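PDB 2O0A: spindle pole body-associated protein VIK1 from Saccharomyces cerevisiae, which recruits the minus-end-directed kinesin Kar3 to microtubules as its heterodimer partner, the pair cross-linking antiparallel microtubules, and has a C-terminal motor-like domain that lacks a nucleotide-binding site. Local coordinates for residues N95-S100 against T262-L267; D143-Y148 against K170-E175. One frame throughout, in Å; residues are numbered along the deposited sequence.

Contact 1. Residues N95-S100 against T262-L267; sequences NLISLS and TKSFFL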
# COMPACT_ATOMS: atom_id res chain seq x y z
N ASN A 95 2.30 -4.76 5.33
CA ASN A 95 1.21 -4.11 4.62
C ASN A 95 1.67 -3.11 3.59
O ASN A 95 2.85 -2.71 3.54
CB ASN A 95 0.22 -3.47 5.61
CG ASN A 95 0.77 -2.25 6.31
OD1 ASN A 95 1.16 -1.26 5.68
ND2 ASN A 95 0.78 -2.28 7.65
N LEU A 96 0.72 -2.74 2.73
CA LEU A 96 0.84 -1.61 1.83
C LEU A 96 -0.45 -0.83 2.00
O LEU A 96 -1.53 -1.33 1.71
CB LEU A 96 1.02 -2.10 0.39
CG LEU A 96 0.97 -1.05 -0.73
CD1 LEU A 96 1.95 0.08 -0.47
CD2 LEU A 96 1.19 -1.68 -2.12
N ILE A 97 -0.33 0.39 2.51
CA ILE A 97 -1.50 1.24 2.76
C ILE A 97 -1.47 2.36 1.72
O ILE A 97 -0.61 3.23 1.77
CB ILE A 97 -1.50 1.79 4.20
CG1 ILE A 97 -1.62 0.62 5.18
CG2 ILE A 97 -2.67 2.81 4.40
CD1 ILE A 97 -1.29 0.96 6.63
N SER A 98 -2.41 2.28 0.76
CA SER A 98 -2.41 3.16 -0.39
C SER A 98 -3.53 4.20 -0.28
O SER A 98 -4.70 3.83 -0.14
CB SER A 98 -2.55 2.34 -1.68
OG SER A 98 -2.54 3.20 -2.82
N LEU A 99 -3.15 5.48 -0.31
CA LEU A 99 -4.09 6.61 -0.28
C LEU A 99 -4.20 7.21 -1.66
O LEU A 99 -3.18 7.54 -2.30
CB LEU A 99 -3.58 7.67 0.70
CG LEU A 99 -3.80 7.44 2.20
CD1 LEU A 99 -3.12 6.20 2.71
CD2 LEU A 99 -3.34 8.65 3.01
N SER A 100 -5.43 7.35 -2.12
CA SER A 100 -5.72 7.86 -3.47
C SER A 100 -6.96 8.72 -3.36
O SER A 100 -7.75 8.53 -2.45
CB SER A 100 -6.01 6.71 -4.41
OG SER A 100 -4.83 5.94 -4.68
N THR A 262 2.06 -4.94 12.36
CA THR A 262 2.65 -5.38 11.09
C THR A 262 3.63 -4.31 10.61
O THR A 262 3.58 -3.17 11.08
CB THR A 262 1.58 -5.69 9.98
OG1 THR A 262 0.93 -4.48 9.56
CG2 THR A 262 0.51 -6.64 10.48
N LYS A 263 4.52 -4.69 9.70
CA LYS A 263 5.40 -3.73 9.04
C LYS A 263 4.55 -2.95 8.05
O LYS A 263 3.74 -3.54 7.35
CB LYS A 263 6.53 -4.41 8.28
CG LYS A 263 7.50 -5.22 9.12
CD LYS A 263 8.42 -4.31 9.90
CE LYS A 263 9.57 -3.79 9.06
NZ LYS A 263 10.47 -2.91 9.89
N SER A 264 4.76 -1.64 8.00
CA SER A 264 3.94 -0.75 7.15
C SER A 264 4.69 -0.06 6.01
O SER A 264 5.89 0.24 6.09
CB SER A 264 3.24 0.34 7.98
OG SER A 264 2.38 -0.19 8.96
N PHE A 265 3.95 0.22 4.95
CA PHE A 265 4.46 1.00 3.83
C PHE A 265 3.31 1.88 3.39
O PHE A 265 2.32 1.38 2.83
CB PHE A 265 4.86 0.02 2.71
CG PHE A 265 5.57 0.64 1.52
CD1 PHE A 265 6.86 0.21 1.18
CD2 PHE A 265 4.92 1.56 0.66
CE1 PHE A 265 7.52 0.71 0.05
CE2 PHE A 265 5.59 2.07 -0.46
CZ PHE A 265 6.89 1.64 -0.77
N PHE A 266 3.41 3.19 3.62
CA PHE A 266 2.36 4.11 3.17
C PHE A 266 2.71 4.62 1.78
O PHE A 266 3.83 5.05 1.53
CB PHE A 266 2.20 5.28 4.15
CG PHE A 266 1.52 4.90 5.43
CD1 PHE A 266 0.15 5.08 5.58
CD2 PHE A 266 2.25 4.32 6.49
CE1 PHE A 266 -0.49 4.73 6.79
CE2 PHE A 266 1.60 3.96 7.69
CZ PHE A 266 0.25 4.17 7.83
N LEU A 267 1.71 4.60 0.90
CA LEU A 267 1.86 5.06 -0.46
C LEU A 267 0.82 6.16 -0.71
O LEU A 267 -0.38 5.92 -0.59
CB LEU A 267 1.64 3.89 -1.45
CG LEU A 267 1.82 4.27 -2.92
CD1 LEU A 267 3.24 4.75 -3.22
CD2 LEU A 267 1.43 3.09 -3.84

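Contact 2. Residues D143-Y148 against K170-E175; sequences DMLLDY and KLVIIE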
# COMPACT_ATOMS: atom_id res chain seq x y z
N ASP A 143 -18.28 -8.38 0.41
CA ASP A 143 -17.27 -9.36 0.01
C ASP A 143 -17.02 -9.14 -1.48
O ASP A 143 -17.87 -9.45 -2.31
CB ASP A 143 -17.77 -10.78 0.28
CG ASP A 143 -16.69 -11.83 0.08
OD1 ASP A 143 -15.75 -11.60 -0.71
OD2 ASP A 143 -16.80 -12.89 0.72
N MET A 144 -15.85 -8.59 -1.81
CA MET A 144 -15.57 -8.21 -3.20
C MET A 144 -15.30 -9.39 -4.13
O MET A 144 -15.22 -9.22 -5.36
CB MET A 144 -14.42 -7.19 -3.26
CG MET A 144 -14.67 -5.92 -2.46
SD MET A 144 -16.12 -5.04 -3.04
CE MET A 144 -15.63 -4.70 -4.74
N LEU A 145 -15.20 -10.59 -3.56
CA LEU A 145 -15.00 -11.79 -4.36
C LEU A 145 -16.32 -12.51 -4.67
O LEU A 145 -16.33 -13.56 -5.32
CB LEU A 145 -13.98 -12.74 -3.73
CG LEU A 145 -12.57 -12.17 -3.54
CD1 LEU A 145 -11.61 -13.25 -3.10
CD2 LEU A 145 -12.04 -11.42 -4.79
N LEU A 146 -17.42 -11.92 -4.19
CA LEU A 146 -18.77 -12.40 -4.48
C LEU A 146 -19.63 -11.28 -5.08
O LEU A 146 -19.17 -10.16 -5.27
CB LEU A 146 -19.42 -12.95 -3.19
CG LEU A 146 -18.68 -14.04 -2.41
CD1 LEU A 146 -19.40 -14.42 -1.13
CD2 LEU A 146 -18.42 -15.28 -3.26
N ASP A 147 -20.89 -11.60 -5.38
CA ASP A 147 -21.84 -10.58 -5.84
C ASP A 147 -22.36 -9.71 -4.70
O ASP A 147 -22.36 -10.12 -3.53
CB ASP A 147 -23.01 -11.24 -6.59
CG ASP A 147 -22.59 -11.87 -7.91
OD1 ASP A 147 -21.58 -12.62 -7.93
OD2 ASP A 147 -23.26 -11.62 -8.93
N TYR A 148 -22.77 -8.49 -5.05
CA TYR A 148 -23.29 -7.49 -4.11
C TYR A 148 -24.35 -8.03 -3.14
O TYR A 148 -25.38 -8.57 -3.55
CB TYR A 148 -23.83 -6.29 -4.90
CG TYR A 148 -24.65 -5.31 -4.08
CD1 TYR A 148 -24.05 -4.48 -3.13
CD2 TYR A 148 -26.03 -5.19 -4.27
CE1 TYR A 148 -24.80 -3.58 -2.38
CE2 TYR A 148 -26.79 -4.29 -3.53
CZ TYR A 148 -26.16 -3.49 -2.59
OH TYR A 148 -26.90 -2.59 -1.85
N LYS A 170 -14.87 -14.78 1.35
CA LYS A 170 -14.41 -15.73 0.35
C LYS A 170 -12.90 -15.67 0.17
O LYS A 170 -12.33 -14.59 -0.02
CB LYS A 170 -15.09 -15.44 -0.98
CG LYS A 170 -14.66 -16.35 -2.13
CD LYS A 170 -15.07 -17.79 -1.90
CE LYS A 170 -14.48 -18.69 -2.99
NZ LYS A 170 -14.82 -18.19 -4.36
N LEU A 171 -12.27 -16.84 0.21
CA LEU A 171 -10.83 -16.98 0.01
C LEU A 171 -10.56 -17.78 -1.26
O LEU A 171 -11.15 -18.83 -1.49
CB LEU A 171 -10.18 -17.67 1.21
CG LEU A 171 -8.66 -17.84 1.18
CD1 LEU A 171 -8.04 -17.76 2.55
CD2 LEU A 171 -8.23 -19.12 0.47
N VAL A 172 -9.65 -17.25 -2.08
CA VAL A 172 -9.26 -17.91 -3.33
C VAL A 172 -7.78 -18.25 -3.28
O VAL A 172 -6.96 -17.44 -2.83
CB VAL A 172 -9.55 -17.02 -4.55
CG1 VAL A 172 -9.08 -17.68 -5.83
CG2 VAL A 172 -11.05 -16.67 -4.63
N ILE A 173 -7.44 -19.45 -3.73
CA ILE A 173 -6.05 -19.81 -3.95
C ILE A 173 -5.68 -19.42 -5.38
O ILE A 173 -6.30 -19.87 -6.33
CB ILE A 173 -5.83 -21.31 -3.71
CG1 ILE A 173 -6.15 -21.63 -2.24
CG2 ILE A 173 -4.40 -21.67 -4.07
CD1 ILE A 173 -6.12 -23.10 -1.89
N ILE A 174 -4.67 -18.55 -5.52
CA ILE A 174 -4.29 -18.03 -6.83
C ILE A 174 -3.22 -18.91 -7.51
O ILE A 174 -2.13 -19.07 -6.99
CB ILE A 174 -3.73 -16.59 -6.73
CG1 ILE A 174 -4.73 -15.68 -6.02
CG2 ILE A 174 -3.37 -16.05 -8.13
CD1 ILE A 174 -4.28 -14.23 -5.99
N GLU A 175 -3.55 -19.47 -8.67
CA GLU A 175 -2.59 -20.27 -9.44
C GLU A 175 -1.98 -19.43 -10.56
O GLU A 175 -0.76 -19.46 -10.77
CB GLU A 175 -3.27 -21.50 -10.05
CG GLU A 175 -4.08 -22.36 -9.08
CD GLU A 175 -3.21 -23.16 -8.11
OE1 GLU A 175 -1.98 -23.24 -8.31
OE2 GLU A 175 -3.78 -23.71 -7.14
O HOH W 1 -13.01 -12.06 0.17

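Contact 1. Residues N95-S100 against T262-L267
Asn-95 grips the incoming segment 262-267 with both ends of its amide. ND2 lies 2.9 Å from Thr-262 OG1 and 2.9 Å from Ser-264 OG, donating to both hydroxyls close to the amide plane, while OD1 accepts from Phe-265 N at 3.2 Å, the donor standing above the carbonyl plane. An amide suits this place because it gives and receives at once. Its CG sits wedged between the backbone N and C (chi1 71°), which swings the group across to segment 262-267. Beyond it the strands run parallel: Ile-97 N donates to Phe-265 O at 2.8 Å, Ile-97 O accepts from Leu-267 N, and Leu-99 N reaches Leu-267 O almost along the C=O axis. These are adjacent strands of the central sheet of the kinesin-like motor fold. On one face Ile-97 lies alongside Phe-266, its CD1 making an off-centre CH-pi contact 4.2 Å from the ring centroid, with Leu-99 CD1 at the ring edge; beta-branched isoleucine suits the spot because CG2 and CD1 both lie against CE1 of the ring. On the other face Leu-96 CD1 meets Phe-265 CD2 at 3.5 Å and Leu-267 CB. Further out, Tyr-29 of strand 27-32 stacks on Phe-265 and Tyr-80 of helix 72-89 meets it edge-to-face, which probably limits the ring's rotation. Thr-262, just past helix 250-261, also bonds through OG1 to Leu-258 O.

Contact 2. Residues D143-Y148 against K170-E175
Residues 143-146 form a type I beta turn, closed by Leu-146 N donating to Asp-143 O, and the turn sets its first residue against the start of segment 170-175, whose strand 172-174 follows. Asp-143 carries the polar side of the contact. Its CG is anti to the backbone N (chi1 -171°), and OD2 accepts from Lys-170 N through its syn lone pair at 2.8 Å, with an almost straight N-H...O angle of 177°. The other oxygen turns back: OD1 takes the N-H of Leu-145 at 3.1 Å from above the carboxylate plane, making an Asx turn within the beta turn. A water adds a second link across the segments, 2.9 Å from Asp-143 OD1 and 2.6 Å from Lys-170 O. Aspartate fits because its short side chain brings two acceptors to two backbone N-H groups at once. An alanine here would remove the bonds to Lys-170 N and Leu-145 N and the water's hold on OD1, and would probably loosen the turn as well as its tie to Lys-170.

The apolar side is built by Leu-145, whose CD1 lies 3.8 Å from Val-172 CG2, the leucine and valine side chains crossing obliquely; Pro-182 also touches this leucine. Lys-170 contributes its aliphatic root rather than its charge. CB and CG pack against Leu-145 CB, and Leu-146 CD2 comes to 4.0 Å from Lys-170 CB, crossing the lysine at about a right angle. The long chain then bends at chi2 and chi4 and carries its ammonium away from the turn, so the lysine offers its methylenes to the leucines. The carboxylate is thus paired with backbone N-H groups, whose partial positive charges are likely to stabilise its ionised form.

How the contacts relate
Contacts 1 and 2 belong to the same mixed sheet but sit in different parts of it, their centres 22 Å apart and their nearest atoms about 14 Å apart. The centre of contact 1, which joins two parallel strands, is about 4 Å from the centre of the chain, and that of contact 2 about 20 Å from it, where strand 172-174 pairs antiparallel with strand 126-136. The path between them runs through strands 221-228 and 197-207 to 126-136. In sequence both segments of contact 2 fall between those of contact 1, so the long-range parallel pairing brackets a more local closure. Neither contact borders a nucleotide site, since this motor-like domain has none.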